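Local atomic coordinates of probable phenazine-specific methyltransferase (Pseudomonas aeruginosa, PDB entry 2IP2), a protein that transfers a methyl group from S-adenosyl-L-methionine to phenazine-1-carboxylate, giving 5-methylphenazine-1-carboxylate on the pathway to the virulence pigment pyocyanin. Residues A156-P161 with T182-Q187; R162-R167 with G234-L239; V195-E200 with Q228-N233; V269-T274 with M324-I329. All coordinates share one frame; numbering follows the deposited sequence.

Contacts 1 and 2 are buried, contacts 3 and 4 only partly so, and all four lie in or against the mixed sheet of the methyltransferase domain. Contacts 1 and 2 share helix 154-163 and touch through Phe166, which meets Ile185 and Pro161; contact 1 joins helix to helix, contact 2 the loop after the helix to strand 236-240. Contact 3 sets a surface loop on strand 193-198, and its Pro231 O is hydrogen-bonded to Tyr237 of contact 2. The first three meet by apolar packing without direct hydrogen bonds, although a water bridges contact 1, whereas contact 4 pairs two strands by backbone hydrogen bonds, with an arginine bonded to a backbone carbonyl beside them.

Contact 1: residues A156-P161 with T182-Q187; sequences AFHEIP and TKAILQ
Helical segments 156-161 and 182-187 run roughly the same way, their axes 43° apart in direction and 8.4 Å from each other at closest approach. The first is kinked at Pro161, whose ring nitrogen has no hydrogen to give to the preceding turn. His158 lies nearest Ala184 and Pro161 nearest Ile185 along the backbones. Ala184 is the central residue: its small methyl points at the other helix and is met by the CB of Phe157 at 3.9 Å and, obliquely, by the imidazole of His158, with ND1 3.7 Å from Ala184 CB. The His158 side chain sets off away from helix 180-188, but CG lies beside the backbone N (chi1 -70°) and the ring turns back toward Ala184. There a water joins the helices, 2.9 Å from His158 ND1 and donating to Ala184 O at 2.7 Å. Helix 180-188 is the connection of a beta-alpha-beta crossover between the parallel strands 170-174 and 193-198 of the Rossmann-like methyltransferase domain, and helix 154-163 packs beside it on the same face of the sheet. Further along, the Pro161 ring lies against backbone, its CG 4.2 Å from Ala184 O. The Phe157 side chain also packs on Leu181, Ser240 and Arg241, the last a predicted S-adenosyl-L-methionine-binding residue.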
loop_
_atom_site.group_PDB
_atom_site.type_symbol
_atom_site.label_atom_id
_atom_site.label_comp_id
_atom_site.label_asym_id
_atom_site.label_seq_id
_atom_site.Cartn_x
_atom_site.Cartn_y
_atom_site.Cartn_z
ATOM N N ALA A 156 -22.279 1.268 6.164
ATOM C CA ALA A 156 -22.931 0.012 6.510
ATOM C C ALA A 156 -24.217 0.322 7.279
ATOM O O ALA A 156 -25.274 -0.267 6.992
ATOM C CB ALA A 156 -22.016 -0.869 7.326
ATOM N N PHE A 157 -24.122 1.253 8.232
ATOM C CA PHE A 157 -25.269 1.615 9.081
ATOM C C PHE A 157 -26.460 2.105 8.263
ATOM O O PHE A 157 -27.579 1.869 8.668
ATOM C CB PHE A 157 -24.909 2.706 10.104
ATOM C CG PHE A 157 -23.999 2.235 11.242
ATOM C CD1 PHE A 157 -23.731 0.876 11.466
ATOM C CD2 PHE A 157 -23.405 3.181 12.085
ATOM C CE1 PHE A 157 -22.879 0.470 12.541
ATOM C CE2 PHE A 157 -22.570 2.788 13.144
ATOM C CZ PHE A 157 -22.302 1.428 13.365
ATOM N N HIS A 158 -26.222 2.829 7.161
ATOM C CA HIS A 158 -27.313 3.373 6.368
ATOM C C HIS A 158 -28.055 2.278 5.628
ATOM O O HIS A 158 -29.244 2.455 5.293
ATOM C CB HIS A 158 -26.844 4.459 5.382
ATOM C CG HIS A 158 -26.412 5.733 6.049
ATOM N ND1 HIS A 158 -27.173 6.375 7.004
ATOM C CD2 HIS A 158 -25.299 6.489 5.891
ATOM C CE1 HIS A 158 -26.552 7.468 7.406
ATOM N NE2 HIS A 158 -25.405 7.555 6.756
ATOM N N GLU A 159 -27.368 1.162 5.358
ATOM C CA GLU A 159 -28.035 -0.031 4.778
ATOM C C GLU A 159 -28.958 -0.720 5.747
ATOM O O GLU A 159 -29.920 -1.335 5.315
ATOM C CB GLU A 159 -27.062 -1.090 4.269
ATOM C CG GLU A 159 -26.628 -0.895 2.807
ATOM C CD GLU A 159 -27.789 -0.869 1.824
ATOM O OE1 GLU A 159 -28.468 -1.915 1.570
ATOM O OE2 GLU A 159 -28.024 0.237 1.303
ATOM N N ILE A 160 -28.672 -0.640 7.041
ATOM C CA ILE A 160 -29.448 -1.421 8.018
ATOM C C ILE A 160 -30.982 -1.166 7.960
ATOM O O ILE A 160 -31.782 -2.117 7.795
ATOM C CB ILE A 160 -28.824 -1.346 9.448
ATOM C CG1 ILE A 160 -27.574 -2.228 9.467
ATOM C CG2 ILE A 160 -29.784 -1.867 10.527
ATOM C CD1 ILE A 160 -26.706 -2.002 10.637
ATOM N N PRO A 161 -31.410 0.106 8.074
ATOM C CA PRO A 161 -32.854 0.363 7.995
ATOM C C PRO A 161 -33.457 0.166 6.598
ATOM O O PRO A 161 -34.694 0.282 6.463
ATOM C CB PRO A 161 -32.970 1.823 8.407
ATOM C CG PRO A 161 -31.626 2.420 7.994
ATOM C CD PRO A 161 -30.639 1.346 8.311
ATOM N N THR A 182 -27.975 4.406 15.865
ATOM C CA THR A 182 -29.282 4.942 16.269
ATOM C C THR A 182 -29.667 6.135 15.372
ATOM O O THR A 182 -30.792 6.200 14.862
ATOM C CB THR A 182 -29.234 5.355 17.749
ATOM O OG1 THR A 182 -29.143 4.159 18.550
ATOM C CG2 THR A 182 -30.494 6.118 18.155
ATOM N N LYS A 183 -28.722 7.047 15.145
ATOM C CA LYS A 183 -29.032 8.210 14.328
ATOM C C LYS A 183 -29.356 7.838 12.870
ATOM O O LYS A 183 -30.326 8.347 12.329
ATOM C CB LYS A 183 -27.904 9.235 14.417
ATOM C CG LYS A 183 -27.927 10.287 13.333
ATOM C CD LYS A 183 -26.548 10.891 13.241
ATOM C CE LYS A 183 -26.250 11.701 14.490
ATOM N NZ LYS A 183 -26.471 13.165 14.218
ATOM N N ALA A 184 -28.561 6.943 12.256
ATOM C CA ALA A 184 -28.851 6.399 10.922
ATOM C C ALA A 184 -30.283 5.812 10.872
ATOM O O ALA A 184 -31.083 6.111 9.942
ATOM C CB ALA A 184 -27.805 5.335 10.524
ATOM N N ILE A 185 -30.668 5.072 11.902
ATOM C CA ILE A 185 -31.991 4.451 11.878
ATOM C C ILE A 185 -33.108 5.516 11.910
ATOM O O ILE A 185 -34.040 5.483 11.080
ATOM C CB ILE A 185 -32.211 3.401 13.008
ATOM C CG1 ILE A 185 -31.296 2.189 12.808
ATOM C CG2 ILE A 185 -33.702 2.994 13.074
ATOM C CD1 ILE A 185 -30.933 1.479 14.143
ATOM N N LEU A 186 -33.011 6.457 12.847
ATOM C CA LEU A 186 -34.048 7.464 12.992
ATOM C C LEU A 186 -34.085 8.460 11.837
ATOM O O LEU A 186 -35.148 9.061 11.577
ATOM C CB LEU A 186 -33.973 8.150 14.351
ATOM C CG LEU A 186 -34.029 7.191 15.560
ATOM C CD1 LEU A 186 -33.347 7.799 16.804
ATOM C CD2 LEU A 186 -35.415 6.718 15.885
ATOM N N GLN A 187 -32.963 8.638 11.135
ATOM C CA GLN A 187 -32.989 9.540 10.003
ATOM C C GLN A 187 -33.642 8.870 8.787
ATOM O O GLN A 187 -34.326 9.529 8.018
ATOM C CB GLN A 187 -31.589 10.051 9.703
ATOM C CG GLN A 187 -31.019 10.868 10.864
ATOM C CD GLN A 187 -29.801 11.667 10.464
ATOM O OE1 GLN A 187 -28.976 11.213 9.663
ATOM N NE2 GLN A 187 -29.686 12.870 11.020
HETATM O O HOH W 1 -29.981 6.649 7.509
#

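Contact 2: residues R162-R167 with G234-L239; sequences RLLDFR and GDIYLL
One face of the Phe166 ring receives the CD1 methyl of Ile236, while CD2 of Leu238 sits at the ring edge, 4.3 Å from Phe166 CZ. The Ile236 CD1 methyl stands 3.9 Å from the ring centroid and 22° off the normal, a CH-pi contact displaced toward the rim, where Phe166 CE2 is 3.6 Å away. The two side chains cross at about a right angle. Ile236 CG1 lies anti to the carbonyl carbon (chi1 -62°), leaving CG2 on another branch to meet Leu164 CD1 at 4.4 Å. Two more flat groups fix the chain just before and after Phe166: in a salt bridge, the carboxylate of Asp165 is gripped side-on by the guanidinium of Arg167, through NE to OD1 at 3.0 Å and NH2 to OD2 at 2.8 Å. Asp165 OD1 also accepts the backbone N of Arg167, closing an Asx turn around Phe166. All three donors approach from above the carboxylate plane, and the one guanidinium, together with the backbone N-H, would be expected to favour the ionised carboxylate. Leu164 is where the chain leaves helical geometry, so the contact lays the exit of helix 154-163 on strand 236-240. That strand runs between strands 170-174 and 267-272 in the sheet; Phe171 and Val269 lie against Ile236, and Ile185 of helix 180-188 packs on Phe166.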
loop_
_atom_site.group_PDB
_atom_site.type_symbol
_atom_site.label_atom_id
_atom_site.label_comp_id
_atom_site.label_asym_id
_atom_site.label_seq_id
_atom_site.Cartn_x
_atom_site.Cartn_y
_atom_site.Cartn_z
ATOM N N ARG A 162 -32.615 -0.060 5.579
ATOM C CA ARG A 162 -33.096 -0.488 4.247
ATOM C C ARG A 162 -33.306 -2.000 4.220
ATOM O O ARG A 162 -34.149 -2.483 3.472
ATOM C CB ARG A 162 -32.137 -0.098 3.105
ATOM C CG ARG A 162 -31.915 1.416 2.903
ATOM C CD ARG A 162 -30.978 1.746 1.704
ATOM N NE ARG A 162 -30.461 3.123 1.786
ATOM C CZ ARG A 162 -29.170 3.458 1.953
ATOM N NH1 ARG A 162 -28.220 2.523 2.022
ATOM N NH2 ARG A 162 -28.817 4.743 2.044
ATOM N N LEU A 163 -32.542 -2.753 5.012
ATOM C CA LEU A 163 -32.728 -4.225 5.068
ATOM C C LEU A 163 -33.735 -4.674 6.137
ATOM O O LEU A 163 -34.353 -5.730 6.001
ATOM C CB LEU A 163 -31.399 -4.937 5.318
ATOM C CG LEU A 163 -30.267 -4.880 4.289
ATOM C CD1 LEU A 163 -28.930 -5.116 5.036
ATOM C CD2 LEU A 163 -30.426 -5.911 3.143
ATOM N N LEU A 164 -33.884 -3.903 7.203
ATOM C CA LEU A 164 -34.830 -4.242 8.249
ATOM C C LEU A 164 -35.919 -3.197 8.273
ATOM O O LEU A 164 -35.674 -2.034 7.965
ATOM C CB LEU A 164 -34.140 -4.317 9.631
ATOM C CG LEU A 164 -32.835 -5.120 9.822
ATOM C CD1 LEU A 164 -32.528 -5.316 11.286
ATOM C CD2 LEU A 164 -32.894 -6.486 9.211
ATOM N N ASP A 165 -37.127 -3.603 8.663
ATOM C CA ASP A 165 -38.228 -2.685 8.730
ATOM C C ASP A 165 -38.341 -2.102 10.158
ATOM O O ASP A 165 -38.692 -2.798 11.091
ATOM C CB ASP A 165 -39.523 -3.429 8.277
ATOM C CG ASP A 165 -40.732 -2.490 8.039
ATOM O OD1 ASP A 165 -40.709 -1.271 8.355
ATOM O OD2 ASP A 165 -41.752 -3.021 7.523
ATOM N N PHE A 166 -38.016 -0.829 10.334
ATOM C CA PHE A 166 -38.186 -0.187 11.635
ATOM C C PHE A 166 -39.499 0.584 11.747
ATOM O O PHE A 166 -39.765 1.192 12.783
ATOM C CB PHE A 166 -37.006 0.734 11.959
ATOM C CG PHE A 166 -35.749 -0.004 12.248
ATOM C CD1 PHE A 166 -34.950 -0.453 11.196
ATOM C CD2 PHE A 166 -35.334 -0.217 13.568
ATOM C CE1 PHE A 166 -33.753 -1.145 11.443
ATOM C CE2 PHE A 166 -34.137 -0.894 13.838
ATOM C CZ PHE A 166 -33.334 -1.351 12.775
ATOM N N ARG A 167 -40.307 0.591 10.675
ATOM C CA ARG A 167 -41.584 1.321 10.721
ATOM C C ARG A 167 -42.445 0.740 11.844
ATOM O O ARG A 167 -42.697 -0.482 11.916
ATOM C CB ARG A 167 -42.358 1.269 9.389
ATOM C CG ARG A 167 -41.876 2.233 8.318
ATOM C CD ARG A 167 -42.506 1.974 6.941
ATOM N NE ARG A 167 -42.383 0.548 6.603
ATOM C CZ ARG A 167 -43.176 -0.123 5.769
ATOM N NH1 ARG A 167 -44.183 0.493 5.145
ATOM N NH2 ARG A 167 -42.952 -1.420 5.565
ATOM N N GLY A 234 -38.126 -4.500 23.432
ATOM C CA GLY A 234 -37.659 -4.022 22.139
ATOM C C GLY A 234 -38.056 -5.036 21.091
ATOM O O GLY A 234 -38.023 -6.223 21.354
ATOM N N ASP A 235 -38.433 -4.563 19.915
ATOM C CA ASP A 235 -38.606 -5.420 18.728
ATOM C C ASP A 235 -37.261 -5.820 18.108
ATOM O O ASP A 235 -37.094 -6.960 17.635
ATOM C CB ASP A 235 -39.488 -4.735 17.675
ATOM C CG ASP A 235 -40.887 -4.401 18.222
ATOM O OD1 ASP A 235 -41.522 -5.320 18.808
ATOM O OD2 ASP A 235 -41.297 -3.242 18.077
ATOM N N ILE A 236 -36.318 -4.874 18.100
ATOM C CA ILE A 236 -35.008 -5.132 17.468
ATOM C C ILE A 236 -33.886 -4.727 18.462
ATOM O O ILE A 236 -33.854 -3.566 18.920
ATOM C CB ILE A 236 -34.872 -4.346 16.144
ATOM C CG1 ILE A 236 -35.933 -4.800 15.137
ATOM C CG2 ILE A 236 -33.453 -4.557 15.562
ATOM C CD1 ILE A 236 -36.213 -3.822 14.008
ATOM N N TYR A 237 -33.000 -5.671 18.783
ATOM C CA TYR A 237 -31.823 -5.450 19.672
ATOM C C TYR A 237 -30.576 -5.479 18.791
ATOM O O TYR A 237 -30.208 -6.522 18.268
ATOM C CB TYR A 237 -31.717 -6.537 20.747
ATOM C CG TYR A 237 -32.758 -6.252 21.827
ATOM C CD1 TYR A 237 -34.127 -6.450 21.571
ATOM C CD2 TYR A 237 -32.363 -5.753 23.077
ATOM C CE1 TYR A 237 -35.074 -6.131 22.574
ATOM C CE2 TYR A 237 -33.302 -5.454 24.067
ATOM C CZ TYR A 237 -34.652 -5.645 23.798
ATOM O OH TYR A 237 -35.589 -5.305 24.779
ATOM N N LEU A 238 -29.945 -4.317 18.670
ATOM C CA LEU A 238 -28.775 -4.123 17.780
ATOM C C LEU A 238 -27.549 -4.276 18.639
ATOM O O LEU A 238 -27.411 -3.573 19.657
ATOM C CB LEU A 238 -28.848 -2.701 17.254
ATOM C CG LEU A 238 -30.107 -2.364 16.471
ATOM C CD1 LEU A 238 -30.302 -0.841 16.506
ATOM C CD2 LEU A 238 -30.141 -3.016 15.093
ATOM N N LEU A 239 -26.658 -5.193 18.235
ATOM C CA LEU A 239 -25.401 -5.502 18.892
ATOM C C LEU A 239 -24.291 -5.180 17.876
ATOM O O LEU A 239 -23.898 -6.044 17.111
ATOM C CB LEU A 239 -25.349 -7.023 19.270
ATOM C CG LEU A 239 -25.927 -7.409 20.645
ATOM C CD1 LEU A 239 -27.321 -6.807 20.877
ATOM C CD2 LEU A 239 -25.941 -8.956 20.859
#

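Contact 3: residues V195-E200 with Q228-N233; sequences VMLDRE and QEVPSN
Two apolar side chains of strand 193-198 carry the contact, both projecting toward the loop 228-233. Val195 meets Pro231 obliquely, CG1 lying 3.7 Å from Pro231 CG; with CG1 anti to the backbone N (chi1 178°), that methyl is the one laid on the ring. Leu197 likewise has CG anti to its backbone N, then turns at chi2 (70°) to bring CD2 to the loop, and CD2 does all the touching: it is 4.0 Å from Val230 CG1, 4.0 Å from Pro231 CD and 3.9 Å from the carbonyl oxygen of Glu229. Leu197 and Val230 cross at about a right angle. In the next shell, Val222 of strand 219-223 packs on both Val195 and Leu197, Val230 rests on Ala261 of helix 248-261, and Tyr237 OH is hydrogen-bonded to Pro231 O. At the strand end Asp198 takes no part in the packing: its OD1 takes the Arg199 N-H at 2.6 Å on the anti lone pair, and OD2 is hydrogen-bonded to Gly177 N. Asp198 is predicted to bind S-adenosyl-L-methionine, consistent with the acidic residue that ends the second strand in class I methyltransferases. The segments meet by van der Waals packing, mainly of methyl and pyrrolidine carbons, with no directional bond between them.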
loop_
_atom_site.group_PDB
_atom_site.type_symbol
_atom_site.label_atom_id
_atom_site.label_comp_id
_atom_site.label_asym_id
_atom_site.label_seq_id
_atom_site.Cartn_x
_atom_site.Cartn_y
_atom_site.Cartn_z
ATOM N N VAL A 195 -34.025 3.162 22.057
ATOM C CA VAL A 195 -33.248 3.412 23.255
ATOM C C VAL A 195 -31.794 3.061 22.978
ATOM O O VAL A 195 -31.484 1.983 22.410
ATOM C CB VAL A 195 -33.754 2.532 24.447
ATOM C CG1 VAL A 195 -32.896 2.765 25.669
ATOM C CG2 VAL A 195 -35.236 2.891 24.788
ATOM N N MET A 196 -30.905 3.961 23.356
ATOM C CA MET A 196 -29.499 3.636 23.336
ATOM C C MET A 196 -28.992 3.435 24.754
ATOM O O MET A 196 -29.105 4.314 25.619
ATOM C CB MET A 196 -28.706 4.762 22.673
ATOM C CG MET A 196 -27.177 4.626 22.801
ATOM S SD MET A 196 -26.391 6.039 22.040
ATOM C CE MET A 196 -27.282 6.032 20.489
ATOM N N LEU A 197 -28.400 2.270 24.964
ATOM C CA LEU A 197 -27.742 1.921 26.209
ATOM C C LEU A 197 -26.230 2.095 26.063
ATOM O O LEU A 197 -25.636 1.685 25.078
ATOM C CB LEU A 197 -28.032 0.446 26.515
ATOM C CG LEU A 197 -27.446 -0.170 27.786
ATOM C CD1 LEU A 197 -28.165 0.412 29.045
ATOM C CD2 LEU A 197 -27.636 -1.726 27.738
ATOM N N ASP A 198 -25.607 2.668 27.067
ATOM C CA ASP A 198 -24.165 2.537 27.248
ATOM C C ASP A 198 -23.896 2.625 28.740
ATOM O O ASP A 198 -24.843 2.711 29.515
ATOM C CB ASP A 198 -23.381 3.601 26.448
ATOM C CG ASP A 198 -22.002 3.128 26.041
ATOM O OD1 ASP A 198 -21.324 2.440 26.863
ATOM O OD2 ASP A 198 -21.593 3.449 24.893
ATOM N N ARG A 199 -22.618 2.555 29.128
ATOM C CA ARG A 199 -22.186 2.561 30.547
ATOM C C ARG A 199 -22.492 3.921 31.170
ATOM O O ARG A 199 -22.300 4.943 30.519
ATOM C CB ARG A 199 -20.675 2.281 30.607
ATOM C CG ARG A 199 -20.215 1.497 31.841
ATOM C CD ARG A 199 -18.978 0.598 31.532
ATOM N NE ARG A 199 -18.972 -0.728 32.197
ATOM C CZ ARG A 199 -19.925 -1.213 33.006
ATOM N NH1 ARG A 199 -21.003 -0.499 33.290
ATOM N NH2 ARG A 199 -19.791 -2.426 33.547
ATOM N N GLU A 200 -22.977 3.978 32.408
ATOM C CA GLU A 200 -23.245 5.314 32.968
ATOM C C GLU A 200 -21.939 6.108 33.107
ATOM O O GLU A 200 -20.885 5.550 33.489
ATOM C CB GLU A 200 -24.086 5.312 34.258
ATOM C CG GLU A 200 -23.700 4.288 35.300
ATOM C CD GLU A 200 -24.220 4.655 36.676
ATOM O OE1 GLU A 200 -25.461 4.604 36.891
ATOM O OE2 GLU A 200 -23.386 4.994 37.543
ATOM N N GLN A 228 -25.555 -6.865 33.032
ATOM C CA GLN A 228 -26.590 -7.097 34.049
ATOM C C GLN A 228 -28.023 -6.911 33.572
ATOM O O GLN A 228 -28.920 -7.684 33.903
ATOM C CB GLN A 228 -26.205 -6.796 35.513
ATOM C CG GLN A 228 -24.812 -7.402 35.994
ATOM C CD GLN A 228 -24.716 -8.908 35.944
ATOM O OE1 GLN A 228 -25.575 -9.620 36.499
ATOM N NE2 GLN A 228 -23.650 -9.418 35.305
ATOM N N GLU A 229 -28.228 -5.912 32.714
ATOM C CA GLU A 229 -29.572 -5.518 32.309
ATOM C C GLU A 229 -29.605 -4.819 30.955
ATOM O O GLU A 229 -28.711 -4.032 30.656
ATOM C CB GLU A 229 -30.184 -4.622 33.392
ATOM C CG GLU A 229 -31.685 -4.722 33.534
ATOM C CD GLU A 229 -32.219 -3.884 34.711
ATOM O OE1 GLU A 229 -31.753 -2.732 34.902
ATOM O OE2 GLU A 229 -33.120 -4.375 35.428
ATOM N N VAL A 230 -30.647 -5.078 30.160
ATOM C CA VAL A 230 -30.932 -4.235 28.974
ATOM C C VAL A 230 -32.388 -3.763 28.956
ATOM O O VAL A 230 -33.226 -4.440 29.513
ATOM C CB VAL A 230 -30.631 -4.939 27.616
ATOM C CG1 VAL A 230 -29.145 -5.371 27.521
ATOM C CG2 VAL A 230 -31.608 -6.095 27.348
ATOM N N PRO A 231 -32.672 -2.602 28.330
ATOM C CA PRO A 231 -34.047 -2.092 28.180
ATOM C C PRO A 231 -34.997 -3.135 27.577
ATOM O O PRO A 231 -34.609 -3.919 26.671
ATOM C CB PRO A 231 -33.891 -0.855 27.261
ATOM C CG PRO A 231 -32.454 -0.395 27.463
ATOM C CD PRO A 231 -31.667 -1.673 27.762
ATOM N N SER A 232 -36.219 -3.168 28.124
ATOM C CA SER A 232 -37.176 -4.236 27.819
ATOM C C SER A 232 -38.110 -3.950 26.634
ATOM O O SER A 232 -38.329 -2.782 26.221
ATOM C CB SER A 232 -38.024 -4.593 29.061
ATOM O OG SER A 232 -37.346 -5.491 29.920
ATOM N N ASN A 233 -38.697 -5.041 26.138
ATOM C CA ASN A 233 -39.799 -5.002 25.159
ATOM C C ASN A 233 -39.419 -4.460 23.775
ATOM O O ASN A 233 -40.284 -4.014 23.033
ATOM C CB ASN A 233 -41.031 -4.187 25.734
ATOM C CG ASN A 233 -42.362 -4.659 25.127
ATOM O OD1 ASN A 233 -42.524 -5.868 24.863
ATOM N ND2 ASN A 233 -43.308 -3.718 24.878
#

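Contact 4: residues V269-T274 with M324-I329; sequences VVIERT and METRMI
Met324 O is held by two N-H groups of one side chain: Arg273 NE donates at 3.1 Å, with Met324 O close to the guanidinium plane, and Arg273 NH2 adds a weak bond at 3.4 Å. Arg273 reaches it with an extended chain, and its cation also meets Trp287 in a cation-pi contact. The segments belong to the seven-stranded class I methyltransferase sheet (order 3-2-1-4-5-7-6), in which strand 326-333 inserts antiparallel beside 267-272. Val270 and Ile329 form a hydrogen-bonded pair, Val270 N to Ile329 O at 2.9 Å and Ile329 N to Val270 O at 2.8 Å, both nearly straight. Glu272 and Arg327 form the next such pair; here Arg327 N meets Glu272 O from above the carbonyl plane, 44° out of it. Between these two pairs, Ile271 and Met328 form a non-hydrogen-bonded pair. A water accepts from Thr274 N and donates to Glu325 O. Arg327 bends across Thr274, bringing Arg327 CD to 3.1 Å from Thr274 OG1, yet their main polar partners are Asp321 and Thr302, respectively. Thr326 OG1, buried without a polar partner, lies 3.7 Å from Ile271 CG2.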
loop_
_atom_site.group_PDB
_atom_site.type_symbol
_atom_site.label_atom_id
_atom_site.label_comp_id
_atom_site.label_asym_id
_atom_site.label_seq_id
_atom_site.Cartn_x
_atom_site.Cartn_y
_atom_site.Cartn_z
ATOM N N VAL A 269 -29.834 -8.499 16.411
ATOM C CA VAL A 269 -29.166 -8.203 15.146
ATOM C C VAL A 269 -27.701 -7.870 15.489
ATOM O O VAL A 269 -27.426 -6.881 16.184
ATOM C CB VAL A 269 -29.841 -7.002 14.404
ATOM C CG1 VAL A 269 -28.951 -6.522 13.177
ATOM C CG2 VAL A 269 -31.287 -7.368 13.958
ATOM N N VAL A 270 -26.787 -8.745 15.063
ATOM C CA VAL A 270 -25.376 -8.587 15.339
ATOM C C VAL A 270 -24.737 -7.957 14.093
ATOM O O VAL A 270 -24.912 -8.450 12.946
ATOM C CB VAL A 270 -24.736 -9.945 15.587
ATOM C CG1 VAL A 270 -23.234 -9.790 15.763
ATOM C CG2 VAL A 270 -25.388 -10.667 16.818
ATOM N N ILE A 271 -24.063 -6.828 14.286
ATOM C CA ILE A 271 -23.436 -6.139 13.149
ATOM C C ILE A 271 -21.976 -6.171 13.475
ATOM O O ILE A 271 -21.580 -5.557 14.467
ATOM C CB ILE A 271 -23.939 -4.683 13.046
ATOM C CG1 ILE A 271 -25.455 -4.661 12.867
ATOM C CG2 ILE A 271 -23.243 -3.949 11.903
ATOM C CD1 ILE A 271 -26.091 -3.410 13.453
ATOM N N GLU A 272 -21.169 -6.919 12.687
ATOM C CA GLU A 272 -19.767 -7.106 13.040
ATOM C C GLU A 272 -18.981 -7.603 11.847
ATOM O O GLU A 272 -19.547 -8.247 10.963
ATOM C CB GLU A 272 -19.586 -8.061 14.232
ATOM C CG GLU A 272 -18.412 -7.572 15.159
ATOM C CD GLU A 272 -18.636 -7.764 16.646
ATOM O OE1 GLU A 272 -19.179 -8.810 17.056
ATOM O OE2 GLU A 272 -18.228 -6.870 17.434
ATOM N N ARG A 273 -17.702 -7.277 11.758
ATOM C CA ARG A 273 -16.936 -7.967 10.690
ATOM C C ARG A 273 -16.647 -9.393 11.139
ATOM O O ARG A 273 -16.136 -9.594 12.208
ATOM C CB ARG A 273 -15.588 -7.333 10.422
ATOM C CG ARG A 273 -15.629 -5.946 9.927
ATOM C CD ARG A 273 -14.235 -5.676 9.200
ATOM N NE ARG A 273 -14.422 -4.401 8.549
ATOM C CZ ARG A 273 -13.983 -3.281 9.065
ATOM N NH1 ARG A 273 -13.233 -3.334 10.167
ATOM N NH2 ARG A 273 -14.225 -2.150 8.439
ATOM N N THR A 274 -16.976 -10.382 10.331
ATOM C CA THR A 274 -16.566 -11.743 10.693
ATOM C C THR A 274 -15.739 -12.323 9.537
ATOM O O THR A 274 -15.915 -11.902 8.409
ATOM C CB THR A 274 -17.775 -12.683 10.945
ATOM O OG1 THR A 274 -18.513 -12.829 9.722
ATOM C CG2 THR A 274 -18.690 -12.138 12.015
ATOM N N MET A 324 -17.994 -2.515 3.399
ATOM C CA MET A 324 -16.742 -2.485 4.131
ATOM C C MET A 324 -16.565 -3.705 5.003
ATOM O O MET A 324 -16.279 -3.591 6.207
ATOM C CB MET A 324 -16.639 -1.207 4.947
ATOM C CG MET A 324 -17.248 -0.037 4.192
ATOM S SD MET A 324 -16.381 1.477 4.536
ATOM C CE MET A 324 -14.784 0.820 5.124
ATOM N N GLU A 325 -16.771 -4.873 4.382
ATOM C CA GLU A 325 -16.512 -6.159 5.003
ATOM C C GLU A 325 -17.260 -6.369 6.339
ATOM O O GLU A 325 -16.775 -7.087 7.208
ATOM C CB GLU A 325 -14.986 -6.427 5.148
ATOM C CG GLU A 325 -14.192 -6.536 3.825
ATOM C CD GLU A 325 -14.624 -7.705 2.931
ATOM O OE1 GLU A 325 -15.049 -8.746 3.474
ATOM O OE2 GLU A 325 -14.522 -7.584 1.693
ATOM N N THR A 326 -18.459 -5.800 6.484
ATOM C CA THR A 326 -19.193 -6.012 7.756
ATOM C C THR A 326 -20.371 -6.945 7.516
ATOM O O THR A 326 -20.852 -7.062 6.395
ATOM C CB THR A 326 -19.661 -4.694 8.463
ATOM O OG1 THR A 326 -20.830 -4.931 9.285
ATOM C CG2 THR A 326 -19.995 -3.648 7.488
ATOM N N ARG A 327 -20.793 -7.641 8.557
ATOM C CA ARG A 327 -21.848 -8.644 8.384
ATOM C C ARG A 327 -23.021 -8.211 9.202
ATOM O O ARG A 327 -22.837 -7.628 10.280
ATOM C CB ARG A 327 -21.407 -9.966 8.941
ATOM C CG ARG A 327 -21.733 -11.103 8.046
ATOM C CD ARG A 327 -20.406 -11.682 7.578
ATOM N NE ARG A 327 -20.404 -11.987 6.158
ATOM C CZ ARG A 327 -19.386 -12.571 5.527
ATOM N NH1 ARG A 327 -18.283 -12.933 6.180
ATOM N NH2 ARG A 327 -19.483 -12.801 4.241
ATOM N N MET A 328 -24.220 -8.560 8.742
ATOM C CA MET A 328 -25.412 -8.338 9.577
ATOM C C MET A 328 -25.984 -9.728 9.794
ATOM O O MET A 328 -26.311 -10.397 8.824
ATOM C CB MET A 328 -26.446 -7.455 8.882
ATOM C CG MET A 328 -27.758 -7.273 9.751
ATOM S SD MET A 328 -28.997 -6.224 8.943
ATOM C CE MET A 328 -29.652 -7.393 7.744
ATOM N N ILE A 329 -26.060 -10.153 11.042
ATOM C CA ILE A 329 -26.624 -11.488 11.377
ATOM C C ILE A 329 -27.927 -11.249 12.173
ATOM O O ILE A 329 -27.876 -10.727 13.294
ATOM C CB ILE A 329 -25.613 -12.321 12.168
ATOM C CG1 ILE A 329 -24.337 -12.593 11.313
ATOM C CG2 ILE A 329 -26.218 -13.658 12.631
ATOM C CD1 ILE A 329 -23.102 -13.011 12.161
HETATM O O HOH W 2 -17.657 -9.461 7.502
#